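Local coordinates for ferritin (Pseudo-nitzschia multiseries, PDB 4ISM), which probably oxidises ferrous iron with dioxygen and stores it as ferric hydroxide inside a soluble shell of 24 subunits, at residues T14-A19 with A47-H52; L24-W29 with A40-E45; S90-E95 with D133-I138. All coordinates share one frame; numbering follows the deposited sequence. Where two conformers were deposited one is given.

Interaction 1: T14-A19 with A47-H52. With ZN (zinc ion), chain M; ZN (zinc ion), chain N; ZN (zinc ion), chain O.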
# COMPACT_ATOMS: atom_id res chain seq x y z
N THR B 14 50.49 12.82 14.27
CA THR B 14 50.58 13.57 15.52
C THR B 14 49.88 14.92 15.39
O THR B 14 49.17 15.33 16.28
CB THR B 14 52.05 13.77 15.89
OG1 THR B 14 52.62 12.45 15.89
CG2 THR B 14 52.16 14.34 17.29
N GLN B 15 50.13 15.61 14.29
CA GLN B 15 49.51 16.90 14.11
C GLN B 15 47.97 16.79 14.08
O GLN B 15 47.32 17.67 14.64
CB GLN B 15 49.97 17.51 12.80
CG GLN B 15 49.33 18.86 12.63
CD GLN B 15 50.24 20.01 13.07
OE1 GLN B 15 51.00 19.91 14.08
NE2 GLN B 15 50.24 21.09 12.23
N GLU B 16 47.39 15.76 13.42
CA GLU B 16 45.92 15.69 13.36
C GLU B 16 45.42 15.41 14.79
O GLU B 16 44.44 16.01 15.24
CB GLU B 16 45.44 14.56 12.41
CG GLU B 16 45.97 14.72 10.96
CD GLU B 16 45.34 15.91 10.27
OE1 GLU B 16 44.26 16.40 10.75
OE2 GLU B 16 45.93 16.44 9.29
N PHE B 17 46.11 14.51 15.52
CA PHE B 17 45.61 14.19 16.89
C PHE B 17 45.81 15.38 17.83
O PHE B 17 45.04 15.56 18.80
CB PHE B 17 46.30 12.96 17.40
CG PHE B 17 45.87 11.70 16.70
CD1 PHE B 17 44.67 11.64 15.95
CD2 PHE B 17 46.66 10.56 16.78
CE1 PHE B 17 44.25 10.45 15.33
CE2 PHE B 17 46.26 9.39 16.16
CZ PHE B 17 45.06 9.33 15.45
N THR B 18 46.90 16.11 17.65
CA THR B 18 47.15 17.37 18.44
C THR B 18 46.00 18.39 18.20
O THR B 18 45.49 18.99 19.15
CB THR B 18 48.51 18.01 18.02
OG1 THR B 18 49.59 17.13 18.39
CG2 THR B 18 48.76 19.44 18.66
N ALA B 19 45.64 18.57 16.94
CA ALA B 19 44.50 19.41 16.52
C ALA B 19 43.25 18.90 17.15
O ALA B 19 42.47 19.69 17.69
CB ALA B 19 44.38 19.48 14.96
N ALA B 47 36.30 15.42 16.74
CA ALA B 47 36.14 14.06 16.21
C ALA B 47 36.62 14.02 14.75
O ALA B 47 37.25 13.07 14.29
CB ALA B 47 34.67 13.60 16.35
N GLU B 48 36.35 15.06 14.00
CA GLU B 48 36.79 15.07 12.63
C GLU B 48 38.31 15.06 12.48
O GLU B 48 38.84 14.42 11.53
CB GLU B 48 36.26 16.34 11.97
CG GLU B 48 36.77 16.56 10.56
CD GLU B 48 36.29 17.92 10.06
OE1 GLU B 48 35.06 18.20 10.15
OE2 GLU B 48 37.15 18.72 9.63
N GLU B 49 39.03 15.83 13.32
CA GLU B 49 40.49 15.80 13.22
C GLU B 49 40.97 14.43 13.56
O GLU B 49 42.00 13.93 13.00
CB GLU B 49 41.14 16.81 14.21
CG GLU B 49 40.87 18.26 13.84
CD GLU B 49 41.43 18.64 12.49
OE1 GLU B 49 42.33 17.97 12.01
OE2 GLU B 49 40.91 19.57 11.81
N ARG B 50 40.32 13.81 14.55
CA ARG B 50 40.68 12.45 14.84
C ARG B 50 40.51 11.54 13.61
O ARG B 50 41.40 10.75 13.28
CB ARG B 50 39.94 11.88 16.10
CG ARG B 50 40.38 10.48 16.44
CD ARG B 50 40.19 10.10 17.92
NE ARG B 50 40.60 8.70 18.23
CZ ARG B 50 39.84 7.67 17.86
NH1 ARG B 50 38.74 7.94 17.24
NH2 ARG B 50 40.19 6.42 18.01
N GLU B 51 39.39 11.66 12.92
CA GLU B 51 39.17 10.82 11.69
C GLU B 51 40.26 11.11 10.66
O GLU B 51 40.74 10.22 9.97
CB GLU B 51 37.76 11.10 11.07
CG GLU B 51 36.61 10.65 11.94
CD GLU B 51 36.68 9.13 12.22
OE1 GLU B 51 36.99 8.32 11.30
OE2 GLU B 51 36.50 8.71 13.40
N HIS B 52 40.68 12.37 10.53
CA HIS B 52 41.81 12.67 9.60
C HIS B 52 43.09 11.90 10.00
O HIS B 52 43.77 11.35 9.14
CB HIS B 52 42.25 14.18 9.60
CG HIS B 52 41.20 15.14 9.12
ND1 HIS B 52 41.30 16.50 9.34
CD2 HIS B 52 40.02 14.95 8.47
CE1 HIS B 52 40.22 17.11 8.87
NE2 HIS B 52 39.42 16.19 8.35
ZN ZN M . 42.91 17.66 9.96
ZN ZN N . 35.78 20.56 9.70
ZN ZN O . 41.39 20.63 10.46
O HOH W 1 43.95 17.37 7.90
O HOH W 2 42.77 19.68 9.58
O HOH W 3 34.35 20.82 8.44
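E16 and E49 reach a common zinc ion from two antiparallel helices, 4-32 and 36-62, and the metal ties the contact together. E16 OE1 and E49 OE1 each bind the zinc of chain M, E16 OE1 at 2.0 Å, and H52 ND1 joins them at 2.1 Å. The two carboxylates are nearly coplanar, 13° apart, with E16 OE1 only 2.8 Å from E49 OE1, a spacing probably made tolerable by the shared cation. Two waters complete the set; water 1 also donates a hydrogen bond to E16 OE2, which Q12 and N98 hold from outside. E49 OE2 binds the second zinc, chain O. With CG beside the backbone N (chi1 -68°) and a second bend at chi2, the E49 chain folds round to set its carboxylate between the metals.

Non-polar carbons flank the site. A19 CB rests on E49 CG at 3.9 Å, and F17 CE1 lies near R50 CG. The same ring edge faces the R50 carbonyl, R50 O lying in the ring plane 3.5 Å from F17 CE1.

This is the dinuclear ferroxidase centre of the ferritin four-helix bundle, here filled with zinc. The same residues, E16, E49 and H52, also bind ferric iron, and the bridging E49 links the two metal positions.

Interaction 2: L24-W29 with A40-E45. With ZN (zinc ion), chain N.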
# COMPACT_ATOMS: atom_id res chain seq x y z
N LEU B 24 39.19 19.90 21.31
CA LEU B 24 38.53 19.47 22.54
C LEU B 24 38.73 20.52 23.64
O LEU B 24 37.79 20.86 24.42
CB LEU B 24 39.04 18.10 23.05
CG LEU B 24 38.32 17.64 24.33
CD1 LEU B 24 36.77 17.41 24.22
CD2 LEU B 24 38.93 16.29 24.71
N SER B 25 39.95 21.06 23.73
CA SER B 25 40.13 22.11 24.70
C SER B 25 39.21 23.34 24.50
O SER B 25 38.67 23.91 25.48
CB SER B 25 41.61 22.49 24.82
OG SER B 25 41.68 23.58 25.70
N ALA B 26 39.03 23.74 23.24
CA ALA B 26 38.16 24.85 22.88
C ALA B 26 36.69 24.52 23.29
O ALA B 26 36.01 25.37 23.85
CB ALA B 26 38.26 25.10 21.35
N SER B 27 36.27 23.28 23.05
CA SER B 27 34.93 22.86 23.43
C SER B 27 34.71 22.95 24.94
O SER B 27 33.62 23.37 25.42
CB SER B 27 34.65 21.44 22.91
OG SER B 27 33.36 21.05 23.29
N ILE B 28 35.74 22.58 25.70
CA ILE B 28 35.73 22.69 27.17
C ILE B 28 35.67 24.16 27.59
O ILE B 28 34.87 24.53 28.44
CB ILE B 28 37.00 22.03 27.79
CG1 ILE B 28 36.90 20.51 27.61
CG2 ILE B 28 37.18 22.39 29.28
CD1 ILE B 28 38.24 19.76 27.91
N TRP B 29 36.52 25.00 27.01
CA TRP B 29 36.46 26.44 27.42
C TRP B 29 35.05 27.00 27.11
O TRP B 29 34.46 27.77 27.91
CB TRP B 29 37.55 27.28 26.68
CG TRP B 29 37.66 28.71 27.20
CD1 TRP B 29 38.54 29.20 28.18
CD2 TRP B 29 36.80 29.82 26.83
NE1 TRP B 29 38.24 30.55 28.44
CE2 TRP B 29 37.20 30.95 27.62
CE3 TRP B 29 35.76 29.97 25.92
CZ2 TRP B 29 36.58 32.18 27.51
CZ3 TRP B 29 35.13 31.18 25.81
CH2 TRP B 29 35.53 32.28 26.63
N ALA B 40 29.53 22.64 21.10
CA ALA B 40 29.16 21.52 20.20
C ALA B 40 29.96 21.53 18.88
O ALA B 40 30.36 20.48 18.42
CB ALA B 40 27.63 21.55 19.91
N TYR B 41 30.15 22.70 18.27
CA TYR B 41 30.90 22.85 16.99
C TYR B 41 32.35 22.41 17.21
O TYR B 41 32.91 21.71 16.36
CB TYR B 41 30.88 24.32 16.46
CG TYR B 41 31.77 24.61 15.22
CD1 TYR B 41 31.23 24.66 13.92
CD2 TYR B 41 33.15 24.81 15.34
CE1 TYR B 41 32.02 24.93 12.78
CE2 TYR B 41 33.94 25.03 14.23
CZ TYR B 41 33.36 25.09 12.95
OH TYR B 41 34.18 25.33 11.86
N MET B 42 32.98 22.86 18.31
CA MET B 42 34.37 22.46 18.55
C MET B 42 34.46 20.94 18.79
O MET B 42 35.41 20.27 18.37
CB MET B 42 34.93 23.24 19.80
CG MET B 42 35.18 24.71 19.42
SD MET B 42 36.13 25.04 17.95
CE MET B 42 36.21 26.84 17.72
N LEU B 43 33.49 20.39 19.49
CA LEU B 43 33.52 18.99 19.75
C LEU B 43 33.40 18.17 18.45
O LEU B 43 34.07 17.13 18.33
CB LEU B 43 32.38 18.64 20.70
CG LEU B 43 32.29 17.27 21.34
CD1 LEU B 43 33.51 16.98 22.25
CD2 LEU B 43 30.97 17.10 22.17
N ALA B 44 32.51 18.59 17.53
CA ALA B 44 32.36 17.93 16.20
C ALA B 44 33.69 18.01 15.45
O ALA B 44 34.12 16.98 14.90
CB ALA B 44 31.25 18.60 15.36
N GLU B 45 34.36 19.18 15.46
CA GLU B 45 35.61 19.32 14.82
C GLU B 45 36.71 18.51 15.45
O GLU B 45 37.64 18.02 14.76
CB GLU B 45 36.08 20.80 14.76
CG GLU B 45 35.26 21.60 13.77
CD GLU B 45 35.58 21.10 12.36
OE1 GLU B 45 36.76 20.74 12.09
OE2 GLU B 45 34.65 21.00 11.55
ZN ZN N . 35.78 20.56 9.70
O HOH W 3 34.35 20.82 8.44
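M42 lies against A26 and S27 where helix 36-62 runs back along helix 4-32. M42 CB meets S27 CB at 3.6 Å and S27 N at 3.5 Å, while M42 CG reaches over to A26 CB at 3.7 Å. Because CG stands beside the backbone N (chi1 -73°) and the chain bends again at chi2, the thioether is carried along the A26 methyl and then on past 24-29 into the bundle interior, where Y23 and F30 of the same helix also meet it. At the outer border L24 and L43 run alongside each other with their tips in the same direction, L24 CD1 standing 3.8 Å from L43 CD1.

The short residues A26 and S27 let the axes close to 7.7 Å at 164°, an antiparallel hairpin of the ferritin four-helix bundle.

No hydrogen bond joins the two segments. In one of its two conformers, S27 OG is satisfied instead by A39 O, just ahead of 40-45. Beyond this layer, M42 packs on W88 and I91 of helix 84-111, whereas both leucines meet L54 of a neighbouring subunit. E45 turns away from 24-29: its carboxylate chelates the zinc of chain N through OE2, at 2.2 Å, and through OE1, a site shared with E48 and E131 and with K134 weakly bonded to E45 OE2.

Interaction 3: S90-E95 with D133-I138. With ZN (zinc ion), chain O.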
# COMPACT_ATOMS: atom_id res chain seq x y z
N SER B 90 42.82 31.18 17.96
CA SER B 90 43.77 30.07 18.15
C SER B 90 43.36 28.96 17.20
O SER B 90 44.19 28.20 16.71
CB SER B 90 43.77 29.53 19.62
OG SER B 90 44.22 30.53 20.52
N ILE B 91 42.06 28.80 16.97
CA ILE B 91 41.62 27.65 16.12
C ILE B 91 41.98 28.02 14.67
O ILE B 91 42.42 27.15 13.89
CB ILE B 91 40.10 27.39 16.29
CG1 ILE B 91 39.84 26.69 17.64
CG2 ILE B 91 39.55 26.60 15.08
CD1 ILE B 91 40.61 25.36 17.83
N LEU B 92 41.88 29.31 14.26
CA LEU B 92 42.39 29.63 12.88
C LEU B 92 43.86 29.33 12.77
O LEU B 92 44.36 28.72 11.78
CB LEU B 92 42.14 31.14 12.53
CG LEU B 92 42.63 31.62 11.17
CD1 LEU B 92 41.92 30.77 10.12
CD2 LEU B 92 42.21 33.09 10.96
N GLU B 93 44.60 29.70 13.80
CA GLU B 93 46.05 29.44 13.71
C GLU B 93 46.44 27.95 13.68
O GLU B 93 47.43 27.56 13.03
CB GLU B 93 46.79 30.15 14.86
CG GLU B 93 46.87 31.66 14.66
CD GLU B 93 47.18 32.39 15.98
OE1 GLU B 93 47.88 31.84 16.83
OE2 GLU B 93 46.72 33.51 16.20
N LEU B 94 45.68 27.16 14.43
CA LEU B 94 45.83 25.70 14.41
C LEU B 94 45.60 25.20 12.94
O LEU B 94 46.34 24.36 12.42
CB LEU B 94 44.79 25.08 15.37
CG LEU B 94 44.68 23.55 15.36
CD1 LEU B 94 45.94 23.02 16.04
CD2 LEU B 94 43.42 23.12 16.14
N GLU B 95 44.54 25.63 12.29
CA GLU B 95 44.30 25.13 10.91
C GLU B 95 45.33 25.61 9.93
O GLU B 95 45.72 24.88 9.03
CB GLU B 95 42.93 25.52 10.42
CG GLU B 95 41.81 24.78 11.08
CD GLU B 95 41.86 23.27 10.85
OE1 GLU B 95 42.59 22.75 9.96
OE2 GLU B 95 41.09 22.62 11.56
N ASP B 133 38.65 28.83 5.37
CA ASP B 133 37.65 29.77 4.94
C ASP B 133 36.48 29.80 5.94
O ASP B 133 36.01 30.87 6.32
CB ASP B 133 37.09 29.31 3.57
CG ASP B 133 35.94 30.19 3.11
OD1 ASP B 133 36.14 31.40 2.89
OD2 ASP B 133 34.85 29.69 3.05
N LYS B 134 36.01 28.64 6.40
CA LYS B 134 34.85 28.67 7.30
C LYS B 134 35.27 29.32 8.67
O LYS B 134 34.55 30.17 9.28
CB LYS B 134 34.34 27.21 7.50
CG LYS B 134 33.18 27.09 8.51
CD LYS B 134 32.84 25.65 8.84
CE LYS B 134 34.11 24.79 9.03
NZ LYS B 134 33.90 23.34 9.33
N ILE B 135 36.47 28.96 9.16
CA ILE B 135 36.88 29.48 10.50
C ILE B 135 37.09 30.93 10.38
O ILE B 135 36.72 31.70 11.29
CB ILE B 135 38.16 28.78 11.06
CG1 ILE B 135 37.78 27.40 11.50
CG2 ILE B 135 38.78 29.51 12.28
CD1 ILE B 135 38.95 26.51 11.31
N GLY B 136 37.71 31.35 9.27
CA GLY B 136 37.93 32.77 9.02
C GLY B 136 36.66 33.58 9.02
O GLY B 136 36.58 34.69 9.62
N SER B 137 35.66 33.06 8.37
CA SER B 137 34.35 33.68 8.38
C SER B 137 33.64 33.74 9.79
O SER B 137 32.98 34.76 10.17
CB SER B 137 33.47 32.93 7.39
OG SER B 137 32.15 33.34 7.52
N ILE B 138 33.70 32.66 10.55
CA ILE B 138 33.16 32.65 11.92
C ILE B 138 33.90 33.68 12.78
O ILE B 138 33.26 34.45 13.50
CB ILE B 138 33.27 31.25 12.59
CG1 ILE B 138 32.34 30.29 11.90
CG2 ILE B 138 32.88 31.38 14.08
CD1 ILE B 138 32.58 28.79 12.30
ZN ZN O . 41.39 20.63 10.46
O HOH W 2 42.77 19.68 9.58
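Helices 84-111 and 115-145 pass antiparallel at I135 and L92, their short-segment axes 9.6 Å apart and inclined at 162°, with L92 CA and I135 CA the nearest pair of CA atoms at 6.0 Å. The gap between the axes is filled largely by I135, which points into the opposite helix and splits its two branches between three neighbours. I135 CG2 lies on the backbone of L92, 3.7 Å from L92 CA, and also meets L92 CB. The longer branch turns the other way, with CG1 beside the backbone N (chi1 -74°), and sends I135 CD1 against both I91 CG2, 3.8 Å off, and E95 CG, at a close 3.4 Å. I91 and E95 both cross I135 at about a right angle.

Here the second antiparallel hairpin of the ferritin four-helix bundle comes together, beside its metal centre. L92 extends toward helix 115-145, where L92 CD1 comes to 4.3 Å from G136 N and the side chain also touches L139. With an alanine in place of I135, CG1, CG2 and CD1 are gone, which would probably open a gap against I91 and L92 and leave E95 CG without its apolar support. The E95 chain ends in a carboxylate that grips the zinc of chain O through both oxygens, OE2 at 2.3 Å; Y23 OH hydrogen-bonds OE2, and Q128 NE2 holds OE1.

How the interactions relate
Interactions 1 and 2 lie on the same helix pair, 4-32 with 36-62, their centres 13 Å apart, interaction 2 being the one nearer the turn; interaction 3 joins the other two long helices. The zincs of chains M and O, bound by E16, E49, H52 and E95 and joined by water 2, make up the dinuclear ferroxidase centre between interactions 1 and 3, where E49 OE2 comes within 3.1 Å of E95 OE2. The zinc of chain N is a separate site, taking E48 from interaction 1 and E45 from interaction 2. Interactions 2 and 3 meet through charge, E45 OE2 lying 3.3 Å from K134 NZ, and through apolar atoms, M42 CE standing 3.6 Å from I91 CG1.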